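Local coordinates for inner membrane lipoprotein (Salmonella enterica, PDB 4C47) that is required for proper surface expression of the trimeric autotransporter adhesin SadA and may take a direct part in its biogenesis, at residues Leu75-Thr80 and Asn176-Leu181; Asn87-Leu92 and Ile185-Val190; Asp111-Leu116 and Gly161-Val166; Leu123-Thr128 and Met152-Glu157. One frame throughout, in Å; residues are numbered along the deposited sequence.

Interaction 1 (Leu75-Thr80 and Asn176-Leu181); sequences LDPSQT and NNLKYL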
loop_
_atom_site.group_PDB
_atom_site.type_symbol
_atom_site.label_atom_id
_atom_site.label_comp_id
_atom_site.label_asym_id
_atom_site.label_seq_id
_atom_site.Cartn_x
_atom_site.Cartn_y
_atom_site.Cartn_z
ATOM N N LEU A 75 21.842 -2.746 5.501
ATOM C CA LEU A 75 22.837 -3.810 5.468
ATOM C C LEU A 75 23.576 -3.980 6.793
ATOM O O LEU A 75 23.592 -3.083 7.638
ATOM C CB LEU A 75 23.832 -3.577 4.324
ATOM C CG LEU A 75 24.538 -2.221 4.238
ATOM C CD1 LEU A 75 25.812 -2.196 5.068
ATOM C CD2 LEU A 75 24.843 -1.864 2.795
ATOM N N ASP A 76 24.170 -5.155 6.966
ATOM C CA ASP A 76 25.121 -5.403 8.035
ATOM C C ASP A 76 26.497 -5.319 7.392
ATOM O O ASP A 76 26.917 -6.246 6.703
ATOM C CB ASP A 76 24.893 -6.793 8.636
ATOM C CG ASP A 76 25.778 -7.071 9.846
ATOM O OD1 ASP A 76 26.745 -6.316 10.083
ATOM O OD2 ASP A 76 25.509 -8.058 10.561
ATOM N N PRO A 77 27.204 -4.199 7.614
ATOM C CA PRO A 77 28.489 -3.927 6.956
ATOM C C PRO A 77 29.572 -4.942 7.305
ATOM O O PRO A 77 30.594 -5.003 6.625
ATOM C CB PRO A 77 28.870 -2.534 7.487
ATOM C CG PRO A 77 28.114 -2.386 8.763
ATOM C CD PRO A 77 26.826 -3.130 8.552
ATOM N N SER A 78 29.348 -5.731 8.349
ATOM C CA SER A 78 30.309 -6.746 8.755
ATOM C C SER A 78 30.114 -8.030 7.952
ATOM O O SER A 78 31.000 -8.883 7.898
ATOM C CB SER A 78 30.170 -7.036 10.248
ATOM O OG SER A 78 28.874 -7.519 10.556
ATOM N N GLN A 79 28.944 -8.161 7.333
ATOM C CA GLN A 79 28.592 -9.365 6.584
ATOM C C GLN A 79 28.292 -9.044 5.124
ATOM O O GLN A 79 27.582 -9.787 4.448
ATOM C CB GLN A 79 27.374 -10.039 7.218
ATOM C CG GLN A 79 27.607 -10.556 8.627
ATOM C CD GLN A 79 28.445 -11.818 8.652
ATOM O OE1 GLN A 79 29.674 -11.763 8.608
ATOM N NE2 GLN A 79 27.781 -12.966 8.719
ATOM N N THR A 80 28.839 -7.937 4.638
ATOM C CA THR A 80 28.507 -7.455 3.305
ATOM C C THR A 80 29.742 -6.983 2.544
ATOM O O THR A 80 30.626 -6.343 3.111
ATOM C CB THR A 80 27.466 -6.307 3.384
ATOM O OG1 THR A 80 26.215 -6.827 3.856
ATOM C CG2 THR A 80 27.250 -5.655 2.026
ATOM N N ASN A 176 33.383 -3.782 15.712
ATOM C CA ASN A 176 32.774 -5.043 16.130
ATOM C C ASN A 176 31.327 -4.891 16.611
ATOM O O ASN A 176 30.599 -5.875 16.735
ATOM C CB ASN A 176 33.634 -5.740 17.188
ATOM C CG ASN A 176 34.131 -4.787 18.260
ATOM O OD1 ASN A 176 35.048 -3.998 18.028
ATOM N ND2 ASN A 176 33.533 -4.862 19.444
ATOM N N ASN A 177 30.914 -3.654 16.872
ATOM C CA ASN A 177 29.532 -3.378 17.251
ATOM C C ASN A 177 28.718 -2.865 16.068
ATOM O O ASN A 177 27.488 -2.897 16.089
ATOM C CB ASN A 177 29.472 -2.366 18.397
ATOM C CG ASN A 177 30.092 -2.892 19.674
ATOM O OD1 ASN A 177 30.984 -2.267 20.245
ATOM N ND2 ASN A 177 29.616 -4.043 20.134
ATOM N N LEU A 178 29.415 -2.387 15.042
ATOM C CA LEU A 178 28.765 -1.847 13.855
ATOM C C LEU A 178 28.137 -2.957 13.021
ATOM O O LEU A 178 28.798 -3.554 12.172
ATOM C CB LEU A 178 29.771 -1.060 13.012
ATOM C CG LEU A 178 29.238 -0.352 11.765
ATOM C CD1 LEU A 178 28.236 0.720 12.156
ATOM C CD2 LEU A 178 30.382 0.244 10.959
ATOM N N LYS A 179 26.859 -3.235 13.263
ATOM C CA LYS A 179 26.164 -4.283 12.521
ATOM C C LYS A 179 24.899 -3.782 11.831
ATOM O O LYS A 179 24.116 -4.574 11.307
ATOM C CB LYS A 179 25.840 -5.469 13.430
ATOM C CG LYS A 179 27.068 -6.087 14.068
ATOM C CD LYS A 179 26.766 -7.442 14.669
ATOM C CE LYS A 179 27.988 -7.993 15.378
ATOM N NZ LYS A 179 29.189 -7.956 14.499
ATOM N N TYR A 180 24.702 -2.467 11.832
ATOM C CA TYR A 180 23.561 -1.880 11.138
ATOM C C TYR A 180 23.939 -0.597 10.415
ATOM O O TYR A 180 24.427 0.356 11.025
ATOM C CB TYR A 180 22.398 -1.604 12.095
ATOM C CG TYR A 180 21.185 -1.030 11.397
ATOM C CD1 TYR A 180 20.372 -1.834 10.610
ATOM C CD2 TYR A 180 20.859 0.316 11.514
ATOM C CE1 TYR A 180 19.265 -1.318 9.965
ATOM C CE2 TYR A 180 19.753 0.843 10.869
ATOM C CZ TYR A 180 18.960 0.020 10.097
ATOM O OH TYR A 180 17.861 0.532 9.451
ATOM N N LEU A 181 23.703 -0.588 9.109
ATOM C CA LEU A 181 23.899 0.600 8.297
ATOM C C LEU A 181 22.737 0.775 7.334
ATOM O O LEU A 181 22.406 -0.125 6.565
ATOM C CB LEU A 181 25.224 0.533 7.534
ATOM C CG LEU A 181 25.527 1.732 6.636
ATOM C CD1 LEU A 181 25.534 3.028 7.438
ATOM C CD2 LEU A 181 26.852 1.536 5.915
#

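Interaction 2 (Asn87-Leu92 and Ile185-Val190); sequences NGNIGL and IDMENV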
loop_
_atom_site.group_PDB
_atom_site.type_symbol
_atom_site.label_atom_id
_atom_site.label_comp_id
_atom_site.label_asym_id
_atom_site.label_seq_id
_atom_site.Cartn_x
_atom_site.Cartn_y
_atom_site.Cartn_z
ATOM N N ASN A 87 16.858 4.422 -6.025
ATOM C CA ASN A 87 15.641 5.122 -5.624
ATOM C C ASN A 87 14.657 5.338 -6.769
ATOM O O ASN A 87 13.681 6.078 -6.633
ATOM C CB ASN A 87 15.977 6.460 -4.955
ATOM C CG ASN A 87 16.752 7.401 -5.869
ATOM O OD1 ASN A 87 16.959 7.118 -7.051
ATOM N ND2 ASN A 87 17.177 8.534 -5.320
ATOM N N GLY A 88 14.923 4.697 -7.901
ATOM C CA GLY A 88 14.059 4.830 -9.058
ATOM C C GLY A 88 14.564 5.856 -10.055
ATOM O O GLY A 88 14.070 5.935 -11.179
ATOM N N ASN A 89 15.550 6.647 -9.645
ATOM C CA ASN A 89 16.120 7.671 -10.513
ATOM C C ASN A 89 17.621 7.503 -10.678
ATOM O O ASN A 89 18.145 7.566 -11.788
ATOM C CB ASN A 89 15.823 9.070 -9.971
ATOM C CG ASN A 89 14.343 9.379 -9.928
ATOM O OD1 ASN A 89 13.544 8.744 -10.613
ATOM N ND2 ASN A 89 13.971 10.370 -9.125
ATOM N N ILE A 90 18.306 7.306 -9.558
ATOM C CA ILE A 90 19.745 7.106 -9.565
ATOM C C ILE A 90 20.091 5.722 -9.029
ATOM O O ILE A 90 19.592 5.307 -7.984
ATOM C CB ILE A 90 20.465 8.193 -8.740
ATOM C CG1 ILE A 90 20.422 9.529 -9.479
ATOM C CG2 ILE A 90 21.905 7.803 -8.473
ATOM C CD1 ILE A 90 21.170 10.636 -8.779
ATOM N N GLY A 91 20.927 5.004 -9.767
ATOM C CA GLY A 91 21.391 3.697 -9.344
ATOM C C GLY A 91 22.876 3.712 -9.042
ATOM O O GLY A 91 23.688 4.156 -9.855
ATOM N N LEU A 92 23.229 3.227 -7.858
ATOM C CA LEU A 92 24.611 3.169 -7.415
ATOM C C LEU A 92 24.901 1.769 -6.912
ATOM O O LEU A 92 24.049 1.140 -6.289
ATOM C CB LEU A 92 24.856 4.162 -6.275
ATOM C CG LEU A 92 24.627 5.655 -6.520
ATOM C CD1 LEU A 92 24.935 6.440 -5.255
ATOM C CD2 LEU A 92 25.478 6.153 -7.674
ATOM N N ILE A 185 19.733 8.125 -0.622
ATOM C CA ILE A 185 20.173 9.223 -1.475
ATOM C C ILE A 185 19.324 10.483 -1.309
ATOM O O ILE A 185 18.103 10.445 -1.462
ATOM C CB ILE A 185 20.136 8.820 -2.964
ATOM C CG1 ILE A 185 21.080 7.652 -3.230
ATOM C CG2 ILE A 185 20.507 10.001 -3.846
ATOM C CD1 ILE A 185 22.523 7.983 -2.979
ATOM N N ASP A 186 19.978 11.598 -1.003
ATOM C CA ASP A 186 19.324 12.899 -1.043
ATOM C C ASP A 186 19.559 13.506 -2.423
ATOM O O ASP A 186 20.695 13.569 -2.899
ATOM C CB ASP A 186 19.860 13.817 0.057
ATOM C CG ASP A 186 18.945 15.000 0.329
ATOM O OD1 ASP A 186 18.470 15.629 -0.640
ATOM O OD2 ASP A 186 18.697 15.297 1.516
ATOM N N MET A 187 18.478 13.953 -3.056
ATOM C CA MET A 187 18.507 14.331 -4.465
ATOM C C MET A 187 18.369 15.830 -4.703
ATOM O O MET A 187 18.221 16.266 -5.843
ATOM C CB MET A 187 17.397 13.596 -5.215
ATOM C CG MET A 187 17.537 12.090 -5.184
ATOM S SD MET A 187 18.301 11.470 -6.689
ATOM C CE MET A 187 16.987 11.765 -7.860
ATOM N N GLU A 188 18.426 16.609 -3.628
ATOM C CA GLU A 188 18.194 18.051 -3.694
ATOM C C GLU A 188 19.119 18.791 -4.664
ATOM O O GLU A 188 18.650 19.533 -5.527
ATOM C CB GLU A 188 18.293 18.673 -2.298
ATOM N N ASN A 189 20.425 18.583 -4.528
ATOM C CA ASN A 189 21.401 19.313 -5.335
ATOM C C ASN A 189 22.127 18.453 -6.368
ATOM O O ASN A 189 23.241 18.774 -6.783
ATOM C CB ASN A 189 22.418 20.008 -4.429
ATOM C CG ASN A 189 21.766 20.961 -3.448
ATOM O OD1 ASN A 189 20.787 21.632 -3.775
ATOM N ND2 ASN A 189 22.303 21.021 -2.235
ATOM N N VAL A 190 21.486 17.364 -6.779
ATOM C CA VAL A 190 22.046 16.455 -7.773
ATOM C C VAL A 190 22.087 17.099 -9.158
ATOM O O VAL A 190 21.128 17.747 -9.575
ATOM C CB VAL A 190 21.236 15.140 -7.827
ATOM C CG1 VAL A 190 21.574 14.334 -9.072
ATOM C CG2 VAL A 190 21.475 14.322 -6.571
HETATM O O HOH W 1 16.459 8.855 -2.675
#

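Interaction 3 (Asp111-Leu116 and Gly161-Val166); sequences DLVNLL and GAWTNV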
loop_
_atom_site.group_PDB
_atom_site.type_symbol
_atom_site.label_atom_id
_atom_site.label_comp_id
_atom_site.label_asym_id
_atom_site.label_seq_id
_atom_site.Cartn_x
_atom_site.Cartn_y
_atom_site.Cartn_z
ATOM N N ASP A 111 34.057 1.659 -2.204
ATOM C CA ASP A 111 33.976 2.220 -3.543
ATOM C C ASP A 111 32.509 2.337 -3.929
ATOM O O ASP A 111 31.721 1.418 -3.700
ATOM C CB ASP A 111 34.713 1.344 -4.560
ATOM C CG ASP A 111 36.222 1.455 -4.449
ATOM O OD1 ASP A 111 36.711 2.528 -4.037
ATOM O OD2 ASP A 111 36.918 0.471 -4.781
ATOM N N LEU A 112 32.143 3.479 -4.496
ATOM C CA LEU A 112 30.822 3.649 -5.075
ATOM C C LEU A 112 30.973 3.743 -6.585
ATOM O O LEU A 112 31.991 4.231 -7.083
ATOM C CB LEU A 112 30.155 4.917 -4.538
ATOM C CG LEU A 112 29.738 4.943 -3.065
ATOM C CD1 LEU A 112 29.177 6.307 -2.694
ATOM C CD2 LEU A 112 28.718 3.853 -2.773
ATOM N N VAL A 113 29.967 3.270 -7.311
ATOM C CA VAL A 113 29.976 3.369 -8.762
ATOM C C VAL A 113 28.592 3.724 -9.312
ATOM O O VAL A 113 27.566 3.170 -8.884
ATOM C CB VAL A 113 30.511 2.075 -9.430
ATOM C CG1 VAL A 113 29.611 0.885 -9.128
ATOM C CG2 VAL A 113 30.662 2.276 -10.926
ATOM N N ASN A 114 28.580 4.680 -10.237
ATOM C CA ASN A 114 27.367 5.114 -10.917
ATOM C C ASN A 114 26.945 4.083 -11.958
ATOM O O ASN A 114 27.700 3.777 -12.880
ATOM C CB ASN A 114 27.602 6.485 -11.558
ATOM C CG ASN A 114 26.421 6.968 -12.380
ATOM O OD1 ASN A 114 25.299 6.485 -12.237
ATOM N ND2 ASN A 114 26.674 7.940 -13.249
ATOM N N LEU A 115 25.739 3.546 -11.799
ATOM C CA LEU A 115 25.244 2.487 -12.673
ATOM C C LEU A 115 24.676 3.040 -13.973
ATOM O O LEU A 115 24.469 2.297 -14.930
ATOM C CB LEU A 115 24.178 1.661 -11.952
ATOM C CG LEU A 115 24.637 0.920 -10.697
ATOM C CD1 LEU A 115 23.505 0.068 -10.119
ATOM C CD2 LEU A 115 25.865 0.071 -11.008
ATOM N N LEU A 116 24.430 4.346 -14.002
ATOM C CA LEU A 116 23.807 4.988 -15.153
ATOM C C LEU A 116 24.837 5.305 -16.240
ATOM O O LEU A 116 26.032 5.066 -16.067
ATOM C CB LEU A 116 23.085 6.262 -14.719
ATOM C CG LEU A 116 22.100 6.114 -13.554
ATOM C CD1 LEU A 116 21.386 7.431 -13.275
ATOM C CD2 LEU A 116 21.095 4.998 -13.826
ATOM N N GLY A 161 30.392 3.927 -14.552
ATOM C CA GLY A 161 31.192 2.716 -14.580
ATOM C C GLY A 161 32.467 2.771 -13.758
ATOM O O GLY A 161 33.157 1.762 -13.605
ATOM N N ALA A 162 32.775 3.945 -13.216
ATOM C CA ALA A 162 34.027 4.146 -12.493
ATOM C C ALA A 162 33.888 3.984 -10.982
ATOM O O ALA A 162 33.291 4.825 -10.307
ATOM C CB ALA A 162 34.622 5.513 -12.826
ATOM N N TRP A 163 34.438 2.891 -10.462
ATOM C CA TRP A 163 34.514 2.682 -9.023
ATOM C C TRP A 163 35.284 3.827 -8.379
ATOM O O TRP A 163 36.430 4.091 -8.742
ATOM C CB TRP A 163 35.203 1.352 -8.709
ATOM C CG TRP A 163 34.375 0.144 -9.030
ATOM C CD1 TRP A 163 34.540 -0.710 -10.082
ATOM C CD2 TRP A 163 33.250 -0.350 -8.286
ATOM N NE1 TRP A 163 33.587 -1.704 -10.040
ATOM C CE2 TRP A 163 32.785 -1.505 -8.948
ATOM C CE3 TRP A 163 32.594 0.074 -7.126
ATOM C CZ2 TRP A 163 31.692 -2.242 -8.488
ATOM C CZ3 TRP A 163 31.509 -0.661 -6.669
ATOM C CH2 TRP A 163 31.070 -1.804 -7.351
ATOM N N THR A 164 34.657 4.501 -7.422
ATOM C CA THR A 164 35.247 5.700 -6.835
ATOM C C THR A 164 35.360 5.606 -5.314
ATOM O O THR A 164 34.411 5.212 -4.633
ATOM C CB THR A 164 34.440 6.953 -7.217
ATOM O OG1 THR A 164 34.209 6.958 -8.632
ATOM C CG2 THR A 164 35.188 8.223 -6.817
ATOM N N ASN A 165 36.527 5.971 -4.793
ATOM C CA ASN A 165 36.798 5.892 -3.361
ATOM C C ASN A 165 35.955 6.846 -2.519
ATOM O O ASN A 165 35.966 8.056 -2.733
ATOM C CB ASN A 165 38.284 6.131 -3.090
ATOM C CG ASN A 165 38.961 4.927 -2.471
ATOM O OD1 ASN A 165 38.447 4.334 -1.521
ATOM N ND2 ASN A 165 40.113 4.553 -3.011
ATOM N N VAL A 166 35.221 6.285 -1.563
ATOM C CA VAL A 166 34.396 7.069 -0.649
ATOM C C VAL A 166 34.599 6.580 0.786
ATOM O O VAL A 166 34.666 5.373 1.038
ATOM C CB VAL A 166 32.899 6.991 -1.025
ATOM C CG1 VAL A 166 32.042 7.706 0.007
ATOM C CG2 VAL A 166 32.665 7.581 -2.408
HETATM O O HOH W 2 30.912 6.189 -10.524
#

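Interaction 4 (Leu123-Thr128 and Met152-Glu157); sequences LAFNMT and MDSTIE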
loop_
_atom_site.group_PDB
_atom_site.type_symbol
_atom_site.label_atom_id
_atom_site.label_comp_id
_atom_site.label_asym_id
_atom_site.label_seq_id
_atom_site.Cartn_x
_atom_site.Cartn_y
_atom_site.Cartn_z
ATOM N N LEU A 123 26.015 14.461 -4.968
ATOM C CA LEU A 123 25.117 13.572 -4.253
ATOM C C LEU A 123 25.280 13.785 -2.754
ATOM O O LEU A 123 26.379 14.068 -2.276
ATOM C CB LEU A 123 25.422 12.112 -4.596
ATOM C CG LEU A 123 24.825 11.514 -5.873
ATOM C CD1 LEU A 123 25.462 10.170 -6.180
ATOM C CD2 LEU A 123 23.323 11.357 -5.734
ATOM N N ALA A 124 24.182 13.657 -2.019
ATOM C CA ALA A 124 24.227 13.679 -0.564
ATOM C C ALA A 124 23.684 12.355 -0.035
ATOM O O ALA A 124 22.781 11.767 -0.630
ATOM C CB ALA A 124 23.425 14.850 -0.021
ATOM N N PHE A 125 24.238 11.881 1.074
ATOM C CA PHE A 125 23.836 10.584 1.602
ATOM C C PHE A 125 23.217 10.696 2.989
ATOM O O PHE A 125 23.839 11.212 3.912
ATOM C CB PHE A 125 25.033 9.631 1.640
ATOM C CG PHE A 125 25.682 9.418 0.302
ATOM C CD1 PHE A 125 25.211 8.446 -0.567
ATOM C CD2 PHE A 125 26.766 10.189 -0.087
ATOM C CE1 PHE A 125 25.808 8.253 -1.799
ATOM C CE2 PHE A 125 27.366 10.000 -1.314
ATOM C CZ PHE A 125 26.886 9.031 -2.172
ATOM N N ASN A 126 21.988 10.216 3.133
ATOM C CA ASN A 126 21.393 10.096 4.457
ATOM C C ASN A 126 21.850 8.785 5.077
ATOM O O ASN A 126 21.664 7.721 4.491
ATOM C CB ASN A 126 19.868 10.158 4.379
ATOM C CG ASN A 126 19.365 11.520 3.939
ATOM O OD1 ASN A 126 20.002 12.541 4.197
ATOM N ND2 ASN A 126 18.215 11.543 3.274
ATOM N N MET A 127 22.472 8.859 6.249
ATOM C CA MET A 127 23.022 7.659 6.871
ATOM C C MET A 127 22.597 7.480 8.322
ATOM O O MET A 127 22.577 8.435 9.100
ATOM C CB MET A 127 24.548 7.646 6.767
ATOM C CG MET A 127 25.065 7.528 5.346
ATOM S SD MET A 127 26.861 7.486 5.286
ATOM C CE MET A 127 27.256 8.947 6.243
ATOM N N THR A 128 22.257 6.243 8.668
ATOM C CA THR A 128 21.903 5.877 10.033
ATOM C C THR A 128 22.645 4.598 10.374
ATOM O O THR A 128 22.672 3.676 9.574
ATOM C CB THR A 128 20.389 5.637 10.172
ATOM O OG1 THR A 128 19.679 6.806 9.744
ATOM C CG2 THR A 128 20.024 5.320 11.619
ATOM N N MET A 152 25.859 13.044 4.832
ATOM C CA MET A 152 27.154 13.261 4.206
ATOM C C MET A 152 27.008 14.035 2.905
ATOM O O MET A 152 26.522 13.501 1.904
ATOM C CB MET A 152 27.864 11.936 3.937
ATOM C CG MET A 152 29.233 12.109 3.304
ATOM S SD MET A 152 29.983 10.559 2.779
ATOM C CE MET A 152 31.541 11.154 2.121
ATOM N N ASP A 153 27.417 15.298 2.932
ATOM C CA ASP A 153 27.488 16.113 1.729
ATOM C C ASP A 153 28.773 15.786 0.983
ATOM O O ASP A 153 29.865 15.866 1.547
ATOM C CB ASP A 153 27.457 17.601 2.082
ATOM C CG ASP A 153 26.057 18.103 2.371
ATOM O OD1 ASP A 153 25.114 17.675 1.668
ATOM O OD2 ASP A 153 25.897 18.925 3.300
ATOM N N SER A 154 28.643 15.410 -0.283
ATOM C CA SER A 154 29.812 15.106 -1.095
ATOM C C SER A 154 29.784 15.884 -2.402
ATOM O O SER A 154 28.740 16.006 -3.045
ATOM C CB SER A 154 29.901 13.605 -1.383
ATOM O OG SER A 154 29.179 13.262 -2.549
ATOM N N THR A 155 30.938 16.418 -2.780
ATOM C CA THR A 155 31.094 17.074 -4.069
ATOM C C THR A 155 31.705 16.083 -5.046
ATOM O O THR A 155 32.194 16.460 -6.110
ATOM C CB THR A 155 31.994 18.317 -3.965
ATOM O OG1 THR A 155 33.251 17.953 -3.380
ATOM C CG2 THR A 155 31.330 19.385 -3.107
ATOM N N ILE A 156 31.670 14.808 -4.669
ATOM C CA ILE A 156 32.242 13.737 -5.475
ATOM C C ILE A 156 31.498 13.577 -6.797
ATOM O O ILE A 156 30.270 13.472 -6.821
ATOM C CB ILE A 156 32.196 12.389 -4.723
ATOM C CG1 ILE A 156 32.774 12.534 -3.312
ATOM C CG2 ILE A 156 32.922 11.309 -5.511
ATOM C CD1 ILE A 156 34.207 13.005 -3.273
ATOM N N GLU A 157 32.247 13.564 -7.894
ATOM C CA GLU A 157 31.668 13.298 -9.204
ATOM C C GLU A 157 31.824 11.828 -9.566
ATOM O O GLU A 157 32.941 11.320 -9.662
ATOM C CB GLU A 157 32.324 14.166 -10.275
ATOM C CG GLU A 157 31.849 13.850 -11.682
ATOM C CD GLU A 157 32.474 14.748 -12.729
ATOM O OE1 GLU A 157 33.437 15.472 -12.397
ATOM O OE2 GLU A 157 31.998 14.731 -13.883
#

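Interaction 1 (Leu75-Thr80 and Asn176-Leu181)
Pro77 is the bump of this contact: its ring drops against the bend of the chain from Leu178 to Leu181. CG of Pro77 reaches CG of Leu178 at 3.8 Å, the two side chains crossing at about a right angle, while CD of Pro77 rests over the backbone between Lys179 and Tyr180. Leu178, beneath the proline, also packs on Trp129 and Ile108, which carries the contact into the core between the sheets. Beside it, Leu75 and Leu181 run side by side and point the same way, with CD1 of Leu75 3.7 Å from CB of Leu181. CG of Leu75 sits between its backbone N and carbonyl carbon (chi1 53°), and chi2 (87°) then turns CD1 to Leu181. These two residues form an antiparallel hydrogen-bonded pair: Leu75 N to Leu181 O and Leu181 N to Leu75 O are both 2.9 Å. The pairing joins the short strand 73-75 to the start of strand 180-186, just after a classic beta bulge in which Lys179 and Tyr180 both face Gly130. On the outer side, the carboxylate of Asp76 fits against the base of Lys179, OD1 lying 3.2 Å from CA of Lys179. The same OD1 accepts from Ser78 N, forming an Asx turn, while Asp76 O closes a type I turn by accepting from Gln79 N. Asp76 OD1 and Lys179 NZ stay 5.3 Å apart, too far for a salt bridge, though some attraction between the charges is possible. The contact therefore probably owes its hold to two backbone bonds and apolar packing more than to charge.

Interaction 2 (Asn87-Leu92 and Ile185-Val190)
Met187 reaches from the end of strand 180-186 into the turn that precedes strand 91-102, and its outer atoms each find a partner there. From CB the chain sets out with CG anti to the carbonyl carbon (chi1 -62°), and CG comes 3.6 Å from ND2 of Asn87. SD is next: Asn87 and Met187 meet tip to tip, ND2 giving SD a weak hydrogen bond of 3.4 Å, and CD1 of Ile90 touches the same sulfur at 3.6 Å. A further bend at chi3 (-70°) brings CE to CB of Asn89, also at 3.6 Å. The other branch of the Asn87 amide is held too: OD1 accepts from the backbone N of both Asn89 and Ile90, the latter in the carbonyl plane and nearly straight at 175°. Its ND2 also donates to a water that bonds in turn to Ile185 O. Deeper in, CD1 of Ile90 meets CG1 of Val190 tip to tip, and CD1 of Leu92 lies 3.7 Å from CD1 of Ile185, with Leu123 and Phe125 packed alongside. Asn87 thus forms an Asx turn and Asx motif in the connection between strands 82-86 and 91-102, at one end of a beta sandwich whose two sheets meet here.

Interaction 3 (Asp111-Leu116 and Gly161-Val166)
Val113 and Trp163 form the tight centre of this antiparallel edge pairing in the beta sandwich, where strand 105-114 meets strand 164-171. CG1 of Val113 lies over one face of the indole in a CH-pi contact, 3.5 Å from the centroid of the six-membered ring. That methyl sits between the backbone N and carbonyl carbon (chi1 63°), while CG2 turns to the backbone of Gly161 and Ala162, 3.4 Å from C of Gly161. Asp111 CB touches CE3 of the same ring, and Arg95 completes the cluster with a cation-pi contact to Trp163 and a salt bridge to Asp111 OD2. Ile118 of the third subunit packs on both Val113 and Trp163, placing this side at a subunit interface. Toward the core, CD1 of Leu112 meets CG2 of Val166 at 3.7 Å. Leu112 and Thr164 are a hydrogen-bonded pair, and the bond from Thr164 N to Leu112 O is 2.7 Å.

Past Val113 and Trp163, toward Asn114, the two chains draw apart and the fit becomes looser. A water steps in between, accepting from Asn114 N and donating to Ala162 O, and the next direct link is Gly161 N to Asn114 O at 3.2 Å. At the other end Asn165 is exposed, its CA 3.4 Å from OD1 of Asp111. Above Ala162 O, 46° out of its carbonyl plane, the hydroxyl OG1 of Thr164 donates to that oxygen at 2.9 Å.

Interaction 4 (Leu123-Thr128 and Met152-Glu157)
Phe125 and Met152 face each other as an antiparallel hydrogen-bonded pair, with Phe125 N to Met152 O and Met152 N to Phe125 O both at 2.9 Å, and Ala124 with Asp153 is the adjoining non-hydrogen-bonded pair. The bonds tie strand 124-130 to strand 148-153, which is outermost in its sheet within this chain. Phe125 and Met152 put their side chains on the sheet face that looks into the sandwich. Met152 leaves with CG anti to its backbone N (chi1 -179°) and runs fully extended, which takes SD obliquely past the Phe125 ring, 5.4 Å from its centroid and 57° off the normal, a Met-aromatic contact. Its CB is met by the methyl CE of Met127 at 3.8 Å, the two methionines crossing at a slant. Beyond the contact, Met152 packs on Val166 and Leu168 of the opposing sheet, and Phe125 on Ile183 and Ile185 of the neighbouring strand.

On the other face the pair is lighter: OD1 of Asp153 lies 3.7 Å from CB of Ala124. Past the paired residues, Ser154 takes over. Its OG, between the backbone N and carbonyl carbon (chi1 88°), donates to Leu123 O at 2.9 Å. OG also comes within 3.9 Å of CE2 of Phe125. Leu123 O is held chiefly by this hydroxyl, the amide of Ser154 adding a weak second bond, so the polar pairing of the two chains continues beyond the strand end, while sulfur, methyl and ring atoms make the inward side largely apolar.

Overall arrangement
All four contacts lie in the globular beta-sandwich domain that follows the long N-terminal helix of the trimeric coiled coil. Interactions 1, 2 and 4 draw on the sheet of strands 73-75, 180-186, 124-130 and 148-153; interaction 3 lies in the other sheet, which interaction 2 also reaches through strand 91-102. Interactions 1 and 2 sit towards the two ends of strand 180-186, their centres about 23 Å apart. The centres of interactions 2 and 4 are about 10 Å apart, and Phe125 touches both Ile185 and Leu112, linking 2, 4 and 3. Along the chain, 4 is nested within 3, and 3 within both 1 and 2, whose segments alternate. Residues far apart in sequence thereby close one compact domain.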